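Local coordinates for protein Non-reducing end beta-L-arabinofuranosidase (Bacteroides thetaiotaomicron, PDB 5MQO) that is a family GH127 glycoside hydrolase of plant pectin breakdown, probably cleaving an aceric acid or beta-L-arabinofuranoside linkage at the non-reducing end, at residues Ala34-Thr39 / Arg394-Thr399; Ser477-Tyr482 / Ser530-Ile535. All blocks are in the same frame, centred on the assembly; numbering follows the deposited sequence.

Overall arrangement
Interaction 1 sets residues 34-39, near the start of the modelled chain, against the last turn of helix 382-399 in the catalytic domain; interaction 2 pairs strands 480-483 and 529-535 within the GH127 middle domain. They follow in series along the chain. Both reach one mixed sheet, ordered 37-38, 474-477, 480-483, 529-535, 559-565, in which residues 37-38 form a short, weakly bonded outermost strand. Their centres lie about 12 Å apart, and they touch: Met36 CE comes within 3.6 Å of Tyr482 CE2. Residues 34-39 thus touch both a helix of the catalytic family region and the sheet, consistent with a link between the two parts.

Interaction 1. Residues Ala34-Thr39 / Arg394-Thr399; sequences AKMANT and RMLEVT
Leu396 meets Met36 through CG, which lies 4.1 Å from Met36 SD; the two side chains cross obliquely, with the methionine extended beyond its CG. At Glu397 the backbone and the side chain do separate work. Its carbonyl O accepts two nearly straight bonds, from Lys35 N at 2.8 Å and from Met36 N at 3.1 Å, both in the carbonyl plane. This bifurcated acceptor ties a helix end of the catalytic domain, a six-hairpin clan (alpha/alpha)6 barrel, to the N-terminal segment, whose Ala37 backbone is bonded in turn to Leu476 of the adjoining strand. Glu397 CB rests 3.5 Å from Met36 O, and the carboxylate stands almost perpendicular to the Asn38 amide. Glu397 OE2 is 2.7 Å from Asn38 OD1, a meeting of two acceptors and not a hydrogen bond; OD1 takes its bond from Trp393 NE1. An alanine here would keep the CB contact and both backbone bonds, but would probably open a gap beside the Asn38 amide where the carboxylate now lies. Val398 brings its CA within 4.3 Å of Ala34 CA, and its O lies 3.4 Å from Lys35 CG, which chi1 (-49°) sets beside the lysine's own backbone N. Thr399 O lies 3.8 Å from Lys35 CD.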
ATOM      1  N   ALA A  34      -2.717  -5.422 -20.799  1.00 59.19           N
ATOM      2  CA  ALA A  34      -2.614  -4.295 -19.916  1.00 59.18           C
ATOM      3  C   ALA A  34      -3.234  -3.132 -20.665  1.00 61.49           C
ATOM      4  O   ALA A  34      -3.352  -3.185 -21.892  1.00 62.15           O
ATOM      5  CB  ALA A  34      -1.160  -4.008 -19.611  1.00 59.10           C
ATOM      6  N   LYS A  35      -3.632  -2.107 -19.924  1.00 61.64           N
ATOM      7  CA  LYS A  35      -4.157  -0.866 -20.491  1.00 64.80           C
ATOM      8  C   LYS A  35      -3.307   0.350 -20.169  1.00 61.76           C
ATOM      9  O   LYS A  35      -3.300   1.328 -20.923  1.00 56.74           O
ATOM     10  CB  LYS A  35      -5.586  -0.654 -20.001  1.00 70.77           C
ATOM     11  CG  LYS A  35      -6.426  -1.908 -20.192  1.00 76.49           C
ATOM     12  CD  LYS A  35      -7.881  -1.637 -20.536  1.00 80.84           C
ATOM     13  CE  LYS A  35      -8.340  -2.614 -21.618  1.00 84.39           C
ATOM     14  NZ  LYS A  35      -9.686  -2.222 -22.096  1.00 87.99           N
ATOM     15  N   MET A  36      -2.633   0.293 -19.027  1.00 60.30           N
ATOM     16  CA  MET A  36      -1.667   1.289 -18.613  1.00 59.19           C
ATOM     17  C   MET A  36      -0.385   0.627 -18.162  1.00 57.06           C
ATOM     18  O   MET A  36      -0.382  -0.548 -17.807  1.00 59.44           O
ATOM     19  CB  MET A  36      -2.183   2.043 -17.417  1.00 59.95           C
ATOM     20  CG  MET A  36      -3.523   2.695 -17.595  1.00 61.84           C
ATOM     21  SD  MET A  36      -4.006   3.220 -15.956  1.00 62.49           S
ATOM     22  CE  MET A  36      -5.466   4.187 -16.316  1.00 64.53           C
ATOM     23  N   ALA A  37       0.686   1.405 -18.154  1.00 54.97           N
ATOM     24  CA  ALA A  37       1.969   0.973 -17.644  1.00 54.96           C
ATOM     25  C   ALA A  37       2.593   2.077 -16.774  1.00 55.34           C
ATOM     26  O   ALA A  37       2.128   3.226 -16.791  1.00 54.77           O
ATOM     27  CB  ALA A  37       2.865   0.606 -18.799  1.00 54.78           C
ATOM     28  N   ASN A  38       3.586   1.703 -15.962  1.00 54.56           N
ATOM     29  CA  ASN A  38       4.291   2.667 -15.107  1.00 53.45           C
ATOM     30  C   ASN A  38       5.096   3.696 -15.928  1.00 54.87           C
ATOM     31  O   ASN A  38       5.472   3.470 -17.087  1.00 55.22           O
ATOM     32  CB  ASN A  38       5.282   1.968 -14.145  1.00 53.90           C
ATOM     33  CG  ASN A  38       4.629   1.397 -12.863  1.00 53.09           C
ATOM     34  OD1 ASN A  38       3.552   0.808 -12.878  1.00 53.46           O
ATOM     35  ND2 ASN A  38       5.326   1.540 -11.757  1.00 52.00           N
ATOM     36  N   THR A  39       5.347   4.828 -15.280  1.00 56.36           N
ATOM     37  CA  THR A  39       6.434   5.717 -15.620  1.00 56.30           C
ATOM     38  C   THR A  39       7.721   5.021 -15.196  1.00 57.02           C
ATOM     39  O   THR A  39       7.715   4.173 -14.298  1.00 57.31           O
ATOM     40  CB  THR A  39       6.379   7.060 -14.855  1.00 55.92           C
ATOM     41  OG1 THR A  39       6.768   6.878 -13.481  1.00 54.73           O
ATOM     42  CG2 THR A  39       5.025   7.682 -14.925  1.00 56.62           C
ATOM     43  N   ARG A 394      -1.935  -3.404  -9.710  1.00 48.90           N
ATOM     44  CA  ARG A 394      -2.014  -4.285 -10.877  1.00 49.57           C
ATOM     45  C   ARG A 394      -3.402  -4.229 -11.508  1.00 50.41           C
ATOM     46  O   ARG A 394      -3.543  -4.125 -12.739  1.00 50.31           O
ATOM     47  CB  ARG A 394      -1.696  -5.715 -10.505  1.00 50.88           C
ATOM     48  CG  ARG A 394      -0.229  -6.097 -10.589  1.00 52.88           C
ATOM     49  CD  ARG A 394       0.597  -5.395  -9.556  1.00 54.19           C
ATOM     50  NE  ARG A 394       1.960  -5.881  -9.532  1.00 55.05           N
ATOM     51  CZ  ARG A 394       2.967  -5.231  -8.961  1.00 55.93           C
ATOM     52  NH1 ARG A 394       2.786  -4.071  -8.326  1.00 56.31           N
ATOM     53  NH2 ARG A 394       4.178  -5.761  -9.011  1.00 58.07           N
ATOM     54  N   MET A 395      -4.429  -4.248 -10.665  1.00 50.17           N
ATOM     55  CA  MET A 395      -5.801  -4.127 -11.171  1.00 50.33           C
ATOM     56  C   MET A 395      -6.039  -2.794 -11.914  1.00 49.45           C
ATOM     57  O   MET A 395      -6.697  -2.771 -12.958  1.00 48.91           O
ATOM     58  CB  MET A 395      -6.815  -4.329 -10.049  1.00 49.05           C
ATOM     59  CG  MET A 395      -6.758  -5.726  -9.434  1.00 48.97           C
ATOM     60  SD  MET A 395      -7.305  -7.079 -10.487  1.00 47.72           S
ATOM     61  CE  MET A 395      -9.053  -6.722 -10.570  1.00 48.77           C
ATOM     62  N   LEU A 396      -5.482  -1.707 -11.397  1.00 48.43           N
ATOM     63  CA  LEU A 396      -5.478  -0.452 -12.136  1.00 49.44           C
ATOM     64  C   LEU A 396      -4.862  -0.624 -13.534  1.00 51.14           C
ATOM     65  O   LEU A 396      -5.510  -0.267 -14.532  1.00 50.19           O
ATOM     66  CB  LEU A 396      -4.733   0.648 -11.380  1.00 48.31           C
ATOM     67  CG  LEU A 396      -4.677   2.040 -12.037  1.00 47.75           C
ATOM     68  CD1 LEU A 396      -6.068   2.673 -12.143  1.00 48.13           C
ATOM     69  CD2 LEU A 396      -3.745   2.930 -11.231  1.00 47.06           C
ATOM     70  N   GLU A 397      -3.646  -1.173 -13.609  1.00 52.16           N
ATOM     71  CA  GLU A 397      -2.908  -1.244 -14.901  1.00 56.30           C
ATOM     72  C   GLU A 397      -3.623  -2.170 -15.934  1.00 56.16           C
ATOM     73  O   GLU A 397      -3.702  -1.864 -17.102  1.00 55.30           O
ATOM     74  CB  GLU A 397      -1.418  -1.623 -14.686  1.00 57.09           C
ATOM     75  CG  GLU A 397      -0.657  -0.652 -13.762  1.00 57.72           C
ATOM     76  CD  GLU A 397       0.814  -0.393 -14.120  1.00 59.20           C
ATOM     77  OE1 GLU A 397       1.641  -1.330 -14.346  1.00 59.55           O
ATOM     78  OE2 GLU A 397       1.162   0.804 -14.155  1.00 58.51           O
ATOM     79  N   VAL A 398      -4.185  -3.268 -15.460  1.00 56.72           N
ATOM     80  CA  VAL A 398      -4.978  -4.181 -16.278  1.00 57.17           C
ATOM     81  C   VAL A 398      -6.352  -3.672 -16.746  1.00 56.43           C
ATOM     82  O   VAL A 398      -6.886  -4.210 -17.710  1.00 55.84           O
ATOM     83  CB  VAL A 398      -5.197  -5.478 -15.467  1.00 58.67           C
ATOM     84  CG1 VAL A 398      -6.349  -6.306 -15.986  1.00 60.63           C
ATOM     85  CG2 VAL A 398      -3.919  -6.299 -15.438  1.00 58.42           C
ATOM     86  N   THR A 399      -6.947  -2.706 -16.040  1.00 56.59           N
ATOM     87  CA  THR A 399      -8.332  -2.247 -16.319  1.00 56.43           C
ATOM     88  C   THR A 399      -8.530  -0.766 -16.658  1.00 58.22           C
ATOM     89  O   THR A 399      -9.523  -0.410 -17.286  1.00 62.08           O
ATOM     90  CB  THR A 399      -9.287  -2.542 -15.138  1.00 54.48           C
ATOM     91  OG1 THR A 399      -8.888  -1.811 -13.974  1.00 52.00           O
ATOM     92  CG2 THR A 399      -9.306  -3.997 -14.829  1.00 54.12           C
TER

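Interaction 2. Residues Ser477-Tyr482 / Ser530-Ile535; sequences SPEGIY and SLFFRI
Tyr482 and Phe532 form an offset stack on one face of a parallel strand pair inside a mixed sheet built largely from the GH127 middle domain. The ring centroids are 4.0 Å apart and the planes only 6° from parallel. Both residues hold CG anti to their own carbonyl carbon (chi1 -63° for Tyr482, -60° for Phe532), and because they sit opposite each other in the register, the side chains run side by side in the same direction. Tyr482 CE2 lies over the centre of the phenylalanine ring, 3.4 Å from Phe532 CG, while Phe532 CD1 lies over the centre of the tyrosine ring. The edge of the Phe532 ring meets Glu479 OE2 and Ile481 O near its plane; the Glu479 carboxylate is strongly tilted to that ring, with OE2 3.9 Å from Phe532 CZ. Tyr560 adds an edge-to-face partner to Tyr482. In the backbone ladder, Ile481 bonds on both sides of Leu531: its N donates to Ser530 O at 3.2 Å, and its O accepts from Phe532 N at 2.8 Å, almost straight. Ser530 N adds a bond to Glu479 O. On the other face Ile481 CB packs 3.9 Å from Leu531 CD2. Gly480 has backbone angles at which a beta carbon would press on the Glu479 carbonyl and clash with Ser530 O, so glycine is required there. Ser530 OG turns to Glu562 and Asn564 on the neighbouring strand. At the far end of the tyrosine, OH shares a hydrogen bond of 3.2 Å with Ser477 OG, which lies in the plane of the ring at its edge.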
ATOM      1  N   SER A 477      -0.506   5.606 -21.036  1.00 57.60           N
ATOM      2  CA  SER A 477      -1.100   4.738 -22.063  1.00 57.91           C
ATOM      3  C   SER A 477      -0.888   5.435 -23.392  1.00 60.50           C
ATOM      4  O   SER A 477      -0.323   6.518 -23.420  1.00 58.88           O
ATOM      5  CB  SER A 477      -2.581   4.454 -21.778  1.00 56.94           C
ATOM      6  OG  SER A 477      -3.422   5.555 -22.018  1.00 55.21           O
ATOM      7  N   PRO A 478      -1.308   4.820 -24.503  1.00 64.89           N
ATOM      8  CA  PRO A 478      -1.173   5.534 -25.788  1.00 67.99           C
ATOM      9  C   PRO A 478      -2.018   6.825 -25.905  1.00 69.86           C
ATOM     10  O   PRO A 478      -1.629   7.744 -26.630  1.00 70.19           O
ATOM     11  CB  PRO A 478      -1.618   4.488 -26.825  1.00 67.50           C
ATOM     12  CG  PRO A 478      -1.396   3.184 -26.146  1.00 67.03           C
ATOM     13  CD  PRO A 478      -1.743   3.430 -24.704  1.00 65.19           C
ATOM     14  N   GLU A 479      -3.139   6.881 -25.185  1.00 70.07           N
ATOM     15  CA  GLU A 479      -3.995   8.066 -25.113  1.00 68.95           C
ATOM     16  C   GLU A 479      -3.392   9.289 -24.409  1.00 66.45           C
ATOM     17  O   GLU A 479      -3.846  10.408 -24.652  1.00 67.96           O
ATOM     18  CB  GLU A 479      -5.313   7.705 -24.420  1.00 72.33           C
ATOM     19  CG  GLU A 479      -6.261   6.842 -25.241  1.00 76.13           C
ATOM     20  CD  GLU A 479      -7.635   6.717 -24.580  1.00 82.73           C
ATOM     21  OE1 GLU A 479      -8.015   5.573 -24.239  1.00 85.97           O
ATOM     22  OE2 GLU A 479      -8.338   7.757 -24.390  1.00 86.46           O
ATOM     23  N   GLY A 480      -2.411   9.089 -23.528  1.00 65.75           N
ATOM     24  CA  GLY A 480      -1.824  10.188 -22.747  1.00 65.68           C
ATOM     25  C   GLY A 480      -1.306   9.790 -21.362  1.00 65.45           C
ATOM     26  O   GLY A 480      -0.834   8.676 -21.178  1.00 66.75           O
ATOM     27  N   ILE A 481      -1.417  10.715 -20.399  1.00 65.49           N
ATOM     28  CA  ILE A 481      -0.843  10.612 -19.049  1.00 63.14           C
ATOM     29  C   ILE A 481      -1.895  10.764 -17.934  1.00 62.28           C
ATOM     30  O   ILE A 481      -2.704  11.696 -17.942  1.00 61.37           O
ATOM     31  CB  ILE A 481       0.203  11.721 -18.859  1.00 64.75           C
ATOM     32  CG1 ILE A 481       1.294  11.546 -19.923  1.00 66.76           C
ATOM     33  CG2 ILE A 481       0.763  11.741 -17.427  1.00 62.72           C
ATOM     34  CD1 ILE A 481       2.317  12.652 -19.955  1.00 67.24           C
ATOM     35  N   TYR A 482      -1.824   9.875 -16.941  1.00 61.16           N
ATOM     36  CA  TYR A 482      -2.800   9.826 -15.853  1.00 59.15           C
ATOM     37  C   TYR A 482      -2.212  10.299 -14.539  1.00 59.48           C
ATOM     38  O   TYR A 482      -1.176   9.785 -14.109  1.00 59.28           O
ATOM     39  CB  TYR A 482      -3.298   8.396 -15.694  1.00 57.04           C
ATOM     40  CG  TYR A 482      -4.019   7.877 -16.911  1.00 56.29           C
ATOM     41  CD1 TYR A 482      -3.306   7.484 -18.053  1.00 57.23           C
ATOM     42  CD2 TYR A 482      -5.410   7.774 -16.934  1.00 55.00           C
ATOM     43  CE1 TYR A 482      -3.961   6.993 -19.175  1.00 58.05           C
ATOM     44  CE2 TYR A 482      -6.075   7.291 -18.061  1.00 56.41           C
ATOM     45  CZ  TYR A 482      -5.352   6.909 -19.179  1.00 56.99           C
ATOM     46  OH  TYR A 482      -5.998   6.434 -20.286  1.00 57.22           O
ATOM     47  N   SER A 530      -4.003  13.462 -24.191  1.00 70.16           N
ATOM     48  CA  SER A 530      -4.779  13.800 -22.988  1.00 67.57           C
ATOM     49  C   SER A 530      -3.954  13.930 -21.701  1.00 66.55           C
ATOM     50  O   SER A 530      -2.851  13.377 -21.568  1.00 67.53           O
ATOM     51  CB  SER A 530      -5.898  12.781 -22.788  1.00 67.84           C
ATOM     52  OG  SER A 530      -6.930  12.933 -23.744  1.00 66.48           O
ATOM     53  N   LEU A 531      -4.491  14.691 -20.760  1.00 64.62           N
ATOM     54  CA  LEU A 531      -4.035  14.642 -19.372  1.00 64.41           C
ATOM     55  C   LEU A 531      -5.227  14.257 -18.536  1.00 61.84           C
ATOM     56  O   LEU A 531      -6.197  15.006 -18.461  1.00 65.12           O
ATOM     57  CB  LEU A 531      -3.501  15.998 -18.891  1.00 64.58           C
ATOM     58  CG  LEU A 531      -2.116  16.422 -19.384  1.00 66.56           C
ATOM     59  CD1 LEU A 531      -1.678  17.710 -18.688  1.00 67.85           C
ATOM     60  CD2 LEU A 531      -1.064  15.344 -19.180  1.00 67.41           C
ATOM     61  N   PHE A 532      -5.153  13.100 -17.894  1.00 60.22           N
ATOM     62  CA  PHE A 532      -6.274  12.588 -17.108  1.00 58.78           C
ATOM     63  C   PHE A 532      -6.018  12.906 -15.653  1.00 58.47           C
ATOM     64  O   PHE A 532      -4.892  12.723 -15.177  1.00 61.11           O
ATOM     65  CB  PHE A 532      -6.396  11.090 -17.260  1.00 55.45           C
ATOM     66  CG  PHE A 532      -6.617  10.628 -18.660  1.00 55.94           C
ATOM     67  CD1 PHE A 532      -5.556  10.484 -19.538  1.00 56.75           C
ATOM     68  CD2 PHE A 532      -7.887  10.254 -19.089  1.00 58.45           C
ATOM     69  CE1 PHE A 532      -5.748  10.018 -20.832  1.00 57.10           C
ATOM     70  CE2 PHE A 532      -8.094   9.776 -20.378  1.00 58.93           C
ATOM     71  CZ  PHE A 532      -7.015   9.667 -21.256  1.00 59.16           C
ATOM     72  N   PHE A 533      -7.052  13.354 -14.948  1.00 58.35           N
ATOM     73  CA  PHE A 533      -6.974  13.617 -13.493  1.00 59.55           C
ATOM     74  C   PHE A 533      -7.969  12.773 -12.747  1.00 58.24           C
ATOM     75  O   PHE A 533      -9.187  12.866 -12.975  1.00 60.36           O
ATOM     76  CB  PHE A 533      -7.235  15.098 -13.187  1.00 62.20           C
ATOM     77  CG  PHE A 533      -6.251  16.008 -13.844  1.00 63.41           C
ATOM     78  CD1 PHE A 533      -6.390  16.335 -15.196  1.00 63.42           C
ATOM     79  CD2 PHE A 533      -5.147  16.462 -13.141  1.00 62.78           C
ATOM     80  CE1 PHE A 533      -5.457  17.121 -15.822  1.00 64.67           C
ATOM     81  CE2 PHE A 533      -4.220  17.256 -13.757  1.00 64.36           C
ATOM     82  CZ  PHE A 533      -4.368  17.587 -15.101  1.00 66.34           C
ATOM     83  N   ARG A 534      -7.473  11.936 -11.853  1.00 58.49           N
ATOM     84  CA  ARG A 534      -8.375  11.113 -11.055  1.00 57.76           C
ATOM     85  C   ARG A 534      -9.219  12.037 -10.179  1.00 56.63           C
ATOM     86  O   ARG A 534      -8.698  12.975  -9.592  1.00 57.06           O
ATOM     87  CB  ARG A 534      -7.595  10.094 -10.218  1.00 58.45           C
ATOM     88  CG  ARG A 534      -8.471   9.139  -9.424  1.00 59.50           C
ATOM     89  CD  ARG A 534      -7.651   8.039  -8.803  1.00 59.82           C
ATOM     90  NE  ARG A 534      -6.881   8.585  -7.714  1.00 60.62           N
ATOM     91  CZ  ARG A 534      -7.336   8.784  -6.478  1.00 63.98           C
ATOM     92  NH1 ARG A 534      -6.519   9.306  -5.550  1.00 62.60           N
ATOM     93  NH2 ARG A 534      -8.590   8.456  -6.150  1.00 67.43           N
ATOM     94  N   ILE A 535     -10.523  11.809 -10.161  1.00 57.09           N
ATOM     95  CA  ILE A 535     -11.401  12.374  -9.138  1.00 59.23           C
ATOM     96  C   ILE A 535     -11.596  11.346  -8.013  1.00 58.25           C
ATOM     97  O   ILE A 535     -12.255  10.331  -8.243  1.00 55.77           O
ATOM     98  CB  ILE A 535     -12.781  12.723  -9.708  1.00 61.06           C
ATOM     99  CG1 ILE A 535     -12.644  13.559 -10.994  1.00 62.35           C
ATOM    100  CG2 ILE A 535     -13.612  13.411  -8.628  1.00 62.48           C
ATOM    101  CD1 ILE A 535     -11.634  14.692 -10.906  1.00 64.11           C
TER